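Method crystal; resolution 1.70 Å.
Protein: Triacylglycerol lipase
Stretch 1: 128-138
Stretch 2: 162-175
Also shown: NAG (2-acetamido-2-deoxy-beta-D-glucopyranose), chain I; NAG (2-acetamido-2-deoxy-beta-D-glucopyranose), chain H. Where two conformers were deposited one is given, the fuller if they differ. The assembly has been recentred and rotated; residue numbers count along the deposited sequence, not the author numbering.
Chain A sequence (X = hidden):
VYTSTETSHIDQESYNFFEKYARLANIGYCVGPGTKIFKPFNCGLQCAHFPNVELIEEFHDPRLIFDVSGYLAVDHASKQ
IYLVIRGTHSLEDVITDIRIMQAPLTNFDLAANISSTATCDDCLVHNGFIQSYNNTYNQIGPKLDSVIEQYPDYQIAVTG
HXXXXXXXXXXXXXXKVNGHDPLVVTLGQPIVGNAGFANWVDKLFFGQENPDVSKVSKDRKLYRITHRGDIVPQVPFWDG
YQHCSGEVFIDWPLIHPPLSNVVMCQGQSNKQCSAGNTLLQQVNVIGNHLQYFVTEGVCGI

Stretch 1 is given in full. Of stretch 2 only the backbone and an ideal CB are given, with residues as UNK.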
# COMPACT_ATOMS: atom_id res chain seq x y z
N GLY A 128 1.68 3.00 -15.61
CA GLY A 128 2.84 2.68 -14.83
C GLY A 128 2.49 1.75 -13.64
O GLY A 128 3.25 0.87 -13.35
N PHE A 129 1.41 2.07 -12.94
CA PHE A 129 1.01 1.29 -11.70
C PHE A 129 0.56 -0.08 -12.14
O PHE A 129 0.81 -1.06 -11.42
CB PHE A 129 -0.11 2.00 -10.94
CG PHE A 129 0.35 3.35 -10.37
CD1 PHE A 129 1.66 3.52 -9.97
CD2 PHE A 129 -0.53 4.40 -10.29
CE1 PHE A 129 2.08 4.74 -9.53
CE2 PHE A 129 -0.07 5.67 -9.81
CZ PHE A 129 1.23 5.78 -9.44
N ILE A 130 -0.06 -0.19 -13.33
CA ILE A 130 -0.35 -1.54 -13.84
C ILE A 130 0.89 -2.29 -14.07
O ILE A 130 0.96 -3.51 -13.80
CB ILE A 130 -1.19 -1.53 -15.17
CG1 ILE A 130 -2.49 -0.81 -14.88
CG2 ILE A 130 -1.33 -3.01 -15.74
CD1 ILE A 130 -3.56 -0.99 -15.96
N GLN A 131 1.95 -1.64 -14.59
CA GLN A 131 3.19 -2.33 -14.70
C GLN A 131 3.79 -2.81 -13.34
O GLN A 131 4.44 -3.87 -13.25
CB GLN A 131 4.24 -1.45 -15.42
CG GLN A 131 5.65 -2.04 -15.50
CD GLN A 131 5.72 -3.41 -16.19
OE1 GLN A 131 4.84 -3.76 -16.98
NE2 GLN A 131 6.75 -4.18 -15.87
N SER A 132 3.67 -1.99 -12.31
CA SER A 132 4.18 -2.36 -11.00
C SER A 132 3.44 -3.62 -10.48
O SER A 132 4.07 -4.53 -9.95
CB SER A 132 3.95 -1.21 -10.04
OG SER A 132 4.43 0.00 -10.61
N TYR A 133 2.14 -3.59 -10.69
CA TYR A 133 1.23 -4.76 -10.31
C TYR A 133 1.67 -5.96 -11.17
O TYR A 133 1.93 -7.04 -10.69
CB TYR A 133 -0.24 -4.46 -10.51
CG TYR A 133 -0.92 -5.82 -10.58
CD1 TYR A 133 -1.13 -6.54 -9.43
CD2 TYR A 133 -1.41 -6.32 -11.81
CE1 TYR A 133 -1.73 -7.86 -9.48
CE2 TYR A 133 -2.00 -7.60 -11.86
CZ TYR A 133 -2.17 -8.34 -10.72
OH TYR A 133 -2.77 -9.59 -10.79
N ASN A 134 1.84 -5.76 -12.47
CA ASN A 134 2.23 -6.90 -13.27
C ASN A 134 3.52 -7.47 -12.96
O ASN A 134 3.70 -8.69 -13.03
CB ASN A 134 2.15 -6.49 -14.79
CG ASN A 134 1.10 -7.21 -15.52
OD1 ASN A 134 -0.07 -7.25 -15.14
ND2 ASN A 134 1.52 -7.73 -16.70
N ASN A 135 4.48 -6.61 -12.68
CA ASN A 135 5.79 -7.01 -12.36
C ASN A 135 5.79 -7.76 -11.02
O ASN A 135 6.59 -8.63 -10.81
CB ASN A 135 6.77 -5.78 -12.37
CG ASN A 135 8.16 -6.19 -12.33
OD1 ASN A 135 8.68 -7.02 -13.21
ND2 ASN A 135 8.90 -5.65 -11.41
N THR A 136 4.91 -7.39 -10.14
CA THR A 136 4.81 -8.19 -8.88
C THR A 136 4.25 -9.63 -9.21
O THR A 136 4.87 -10.61 -8.85
CB THR A 136 3.86 -7.56 -7.85
OG1 THR A 136 4.14 -6.19 -7.68
CG2 THR A 136 4.03 -8.28 -6.44
N TYR A 137 3.18 -9.67 -9.97
CA TYR A 137 2.52 -10.94 -10.33
C TYR A 137 3.52 -11.88 -11.04
O TYR A 137 3.72 -13.08 -10.70
CB TYR A 137 1.27 -10.66 -11.13
CG TYR A 137 0.49 -11.94 -11.38
CD1 TYR A 137 -0.54 -12.34 -10.53
CD2 TYR A 137 0.86 -12.77 -12.41
CE1 TYR A 137 -1.21 -13.55 -10.73
CE2 TYR A 137 0.22 -13.98 -12.62
CZ TYR A 137 -0.82 -14.36 -11.77
OH TYR A 137 -1.46 -15.56 -12.03
N ASN A 138 4.22 -11.32 -12.05
CA ASN A 138 5.11 -12.16 -12.80
C ASN A 138 6.27 -12.65 -12.06
O ASN A 138 6.83 -13.67 -12.45
CB ASN A 138 5.56 -11.46 -14.11
CG ASN A 138 4.41 -11.22 -15.07
OD1 ASN A 138 4.48 -10.28 -15.86
ND2 ASN A 138 3.39 -12.03 -15.04
N UNK A 162 4.91 3.59 -0.77
CA UNK A 162 5.23 4.36 -2.04
C UNK A 162 4.74 3.56 -3.24
O UNK A 162 3.61 3.21 -3.30
CB UNK A 162 6.73 4.63 -2.18
N UNK A 163 5.56 3.37 -4.29
CA UNK A 163 5.06 2.61 -5.44
C UNK A 163 4.64 1.17 -4.98
O UNK A 163 3.71 0.60 -5.58
CB UNK A 163 6.13 2.54 -6.53
N UNK A 164 5.37 0.62 -3.98
CA UNK A 164 4.94 -0.65 -3.32
C UNK A 164 3.49 -0.59 -2.86
O UNK A 164 2.79 -1.60 -2.90
CB UNK A 164 5.83 -0.96 -2.12
N UNK A 165 3.00 0.57 -2.40
CA UNK A 165 1.66 0.68 -1.92
C UNK A 165 0.69 0.62 -3.12
O UNK A 165 -0.40 0.11 -3.05
CB UNK A 165 1.49 1.97 -1.12
N UNK A 166 1.05 1.28 -4.22
CA UNK A 166 0.21 1.15 -5.41
C UNK A 166 0.16 -0.28 -5.89
O UNK A 166 -0.98 -0.73 -6.23
CB UNK A 166 0.72 2.06 -6.53
N UNK A 167 1.29 -0.98 -5.98
CA UNK A 167 1.36 -2.39 -6.41
C UNK A 167 0.50 -3.21 -5.39
O UNK A 167 -0.27 -4.11 -5.81
CB UNK A 167 2.81 -2.89 -6.46
N UNK A 168 0.57 -2.89 -4.12
CA UNK A 168 -0.19 -3.66 -3.13
C UNK A 168 -1.72 -3.54 -3.24
O UNK A 168 -2.44 -4.49 -3.13
CB UNK A 168 0.24 -3.22 -1.73
N UNK A 169 -2.17 -2.35 -3.47
CA UNK A 169 -3.58 -2.06 -3.72
C UNK A 169 -4.10 -2.90 -4.92
O UNK A 169 -5.10 -3.66 -4.80
CB UNK A 169 -3.77 -0.57 -3.99
N UNK A 170 -3.36 -2.81 -6.04
CA UNK A 170 -3.75 -3.58 -7.22
C UNK A 170 -3.61 -5.07 -6.99
O UNK A 170 -4.51 -5.82 -7.45
CB UNK A 170 -2.91 -3.16 -8.43
N UNK A 171 -2.57 -5.52 -6.27
CA UNK A 171 -2.38 -6.95 -6.06
C UNK A 171 -3.52 -7.41 -5.12
O UNK A 171 -4.07 -8.56 -5.29
CB UNK A 171 -1.00 -7.25 -5.48
N UNK A 172 -3.89 -6.58 -4.13
CA UNK A 172 -5.05 -6.97 -3.28
C UNK A 172 -6.37 -7.08 -4.04
O UNK A 172 -7.21 -8.00 -3.84
CB UNK A 172 -5.22 -5.95 -2.15
N UNK A 173 -6.54 -6.21 -5.01
CA UNK A 173 -7.72 -6.22 -5.87
C UNK A 173 -7.69 -7.51 -6.69
O UNK A 173 -8.76 -8.19 -6.77
CB UNK A 173 -7.76 -4.99 -6.77
N UNK A 174 -6.54 -7.87 -7.25
CA UNK A 174 -6.32 -9.17 -8.00
C UNK A 174 -6.79 -10.35 -7.10
O UNK A 174 -7.66 -11.12 -7.48
CB UNK A 174 -4.85 -9.35 -8.38
N UNK A 175 -6.26 -10.42 -5.87
CA UNK A 175 -6.57 -11.55 -4.98
C UNK A 175 -8.07 -11.57 -4.64
O UNK A 175 -8.69 -12.65 -4.57
CB UNK A 175 -5.74 -11.47 -3.70
C1 NAG I . 0.64 -8.51 -17.56
C2 NAG I . 0.48 -7.91 -18.95
C3 NAG I . -0.16 -8.98 -19.83
C4 NAG I . 0.52 -10.35 -19.77
C5 NAG I . 0.70 -10.80 -18.32
C6 NAG I . 1.63 -11.97 -18.09
C7 NAG I . 0.19 -5.51 -19.07
C8 NAG I . -0.70 -4.33 -19.11
N2 NAG I . -0.36 -6.74 -18.97
O3 NAG I . -0.27 -8.53 -21.19
O4 NAG I . -0.38 -11.24 -20.42
O5 NAG I . 1.31 -9.74 -17.57
O6 NAG I . 1.25 -12.54 -16.86
O7 NAG I . 1.39 -5.35 -19.14
C1 NAG H . -5.03 -15.97 -10.16
C2 NAG H . -4.71 -16.12 -8.66
C3 NAG H . -5.19 -17.49 -8.20
C4 NAG H . -6.67 -17.69 -8.54
C5 NAG H . -6.79 -17.54 -10.04
C6 NAG H . -8.15 -17.88 -10.67
C7 NAG H . -2.71 -14.93 -7.85
C8 NAG H . -1.24 -14.99 -7.55
N2 NAG H . -3.28 -16.03 -8.36
O3 NAG H . -4.96 -17.59 -6.78
O4 NAG H . -7.04 -19.04 -8.23
O5 NAG H . -6.40 -16.18 -10.35
O6 NAG H . -9.13 -17.28 -9.90
O7 NAG H . -3.35 -13.91 -7.67

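Position 162 lies out of reach of stretch 1, just before the helix. Its phi/psi of 65/-132 is unusual for a residue with a side chain and would by itself suggest glycine. The residue is S162, at the N-cap position without a capping bond; its OG is hydrogen-bonded elsewhere in the structure.

At position 163 CA-to-CB points sideways. The ideal CB is 5.1 Å from S132 OG and 5.5 Å from F129 CE1, so there is room for a medium or large apolar chain, such as leucine or methionine. It is L163, chi1 t and chi2 p. Its CD1 lies 3.4 Å from F129 CD1, at the ring edge, and 3.3 Å from S132 OG.

Positions 164 and 165 have helical angles and meet nothing of stretch 1. At 164 many residues would fit by this view. At 165 an ideal CB would be only 3.3 Å from the carbonyl O of S162, which favours glycine. They are G164 and G165.

Position 166 points toward stretch 1, its ideal CB 3.9 Å from F129 CD1. A small residue suits: glycine, alanine or serine. It is A166. Its CB sits over one face of the F129 ring, 4.2 Å from the centroid, in a CH-pi contact.

Position 167 is where the backbones come close: its CA is 4.6 Å from the CA of Y133. The ideal CB is 3.8 Å from T136 OG1 and 4.1 Å from S132 O. Again a small residue is expected. A167 fills the place with a single methyl.

Positions 168 and 169 touch nothing of stretch 1, and the view leaves them open. They are A168 and L169.

Position 170 points toward stretch 1, with the ideal CB 3.6 Å from Y133 CB. An apolar chain could run on beside F129; leucine, isoleucine or methionine are candidates. L170 (m, t) places CD1 3.3 Å from F129 O and 4.0 Å from F129 CB.

Position 171 starts sideways, its ideal CB 4.0 Å from Y133 CD1, with T136 and Y137 beyond. A long apolar or aromatic chain suits. In F171, CD1 is 3.7 Å from both Y133 CE1 and T136 CG2. Its ring meets that of Y133 obliquely, planes at 59°.

Positions 172 and 173 make no contact. At 172 an ideal CB would crowd A168 O at 3.3 Å, favouring glycine. At 173 stretch 1 sets no limit, and many residues would fit. They are G172 and I173.

Position 174 points toward Y133 OH, only 3.2 Å from the ideal CB. A modest polar residue is plausible. N174 has CG 3.1 Å from Y133 OH.

Position 175 is free of stretch 1, which sets no limit; many residues would fit. It is L175, whose CD2 lies 3.6 Å from O7 of the chain H NAG.

Stretch 2 162-175: SLGGAAALLFGINL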
# COMPACT_ATOMS: atom_id res chain seq x y z
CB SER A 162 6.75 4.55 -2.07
OG SER A 162 6.96 5.73 -2.96
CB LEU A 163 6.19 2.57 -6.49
CG LEU A 163 5.79 1.82 -7.77
CD1 LEU A 163 4.60 2.54 -8.46
CD2 LEU A 163 7.06 1.63 -8.62
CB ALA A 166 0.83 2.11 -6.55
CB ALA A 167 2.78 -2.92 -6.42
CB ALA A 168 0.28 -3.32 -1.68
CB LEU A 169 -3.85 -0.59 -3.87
CG LEU A 169 -5.27 -0.28 -4.28
CD1 LEU A 169 -6.23 -0.84 -3.17
CD2 LEU A 169 -5.64 1.19 -4.60
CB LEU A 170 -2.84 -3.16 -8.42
CG LEU A 170 -3.16 -1.75 -8.80
CD1 LEU A 170 -2.17 -1.32 -10.01
CD2 LEU A 170 -4.55 -1.57 -9.19
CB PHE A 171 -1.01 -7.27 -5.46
CG PHE A 171 -0.59 -8.64 -5.70
CD1 PHE A 171 0.37 -8.93 -6.68
CD2 PHE A 171 -1.23 -9.72 -5.02
CE1 PHE A 171 0.76 -10.25 -6.96
CE2 PHE A 171 -0.89 -11.01 -5.31
CZ PHE A 171 0.13 -11.31 -6.31
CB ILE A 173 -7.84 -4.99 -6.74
CG1 ILE A 173 -8.20 -3.76 -5.86
CG2 ILE A 173 -9.05 -5.15 -7.76
CD1 ILE A 173 -7.87 -2.47 -6.57
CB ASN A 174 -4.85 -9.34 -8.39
CG ASN A 174 -4.41 -10.72 -8.42
OD1 ASN A 174 -3.47 -11.21 -7.67
ND2 ASN A 174 -5.09 -11.48 -9.29
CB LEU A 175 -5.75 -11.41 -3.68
CG LEU A 175 -4.30 -11.79 -3.89
CD1 LEU A 175 -3.45 -11.41 -2.56
CD2 LEU A 175 -4.03 -13.27 -4.23
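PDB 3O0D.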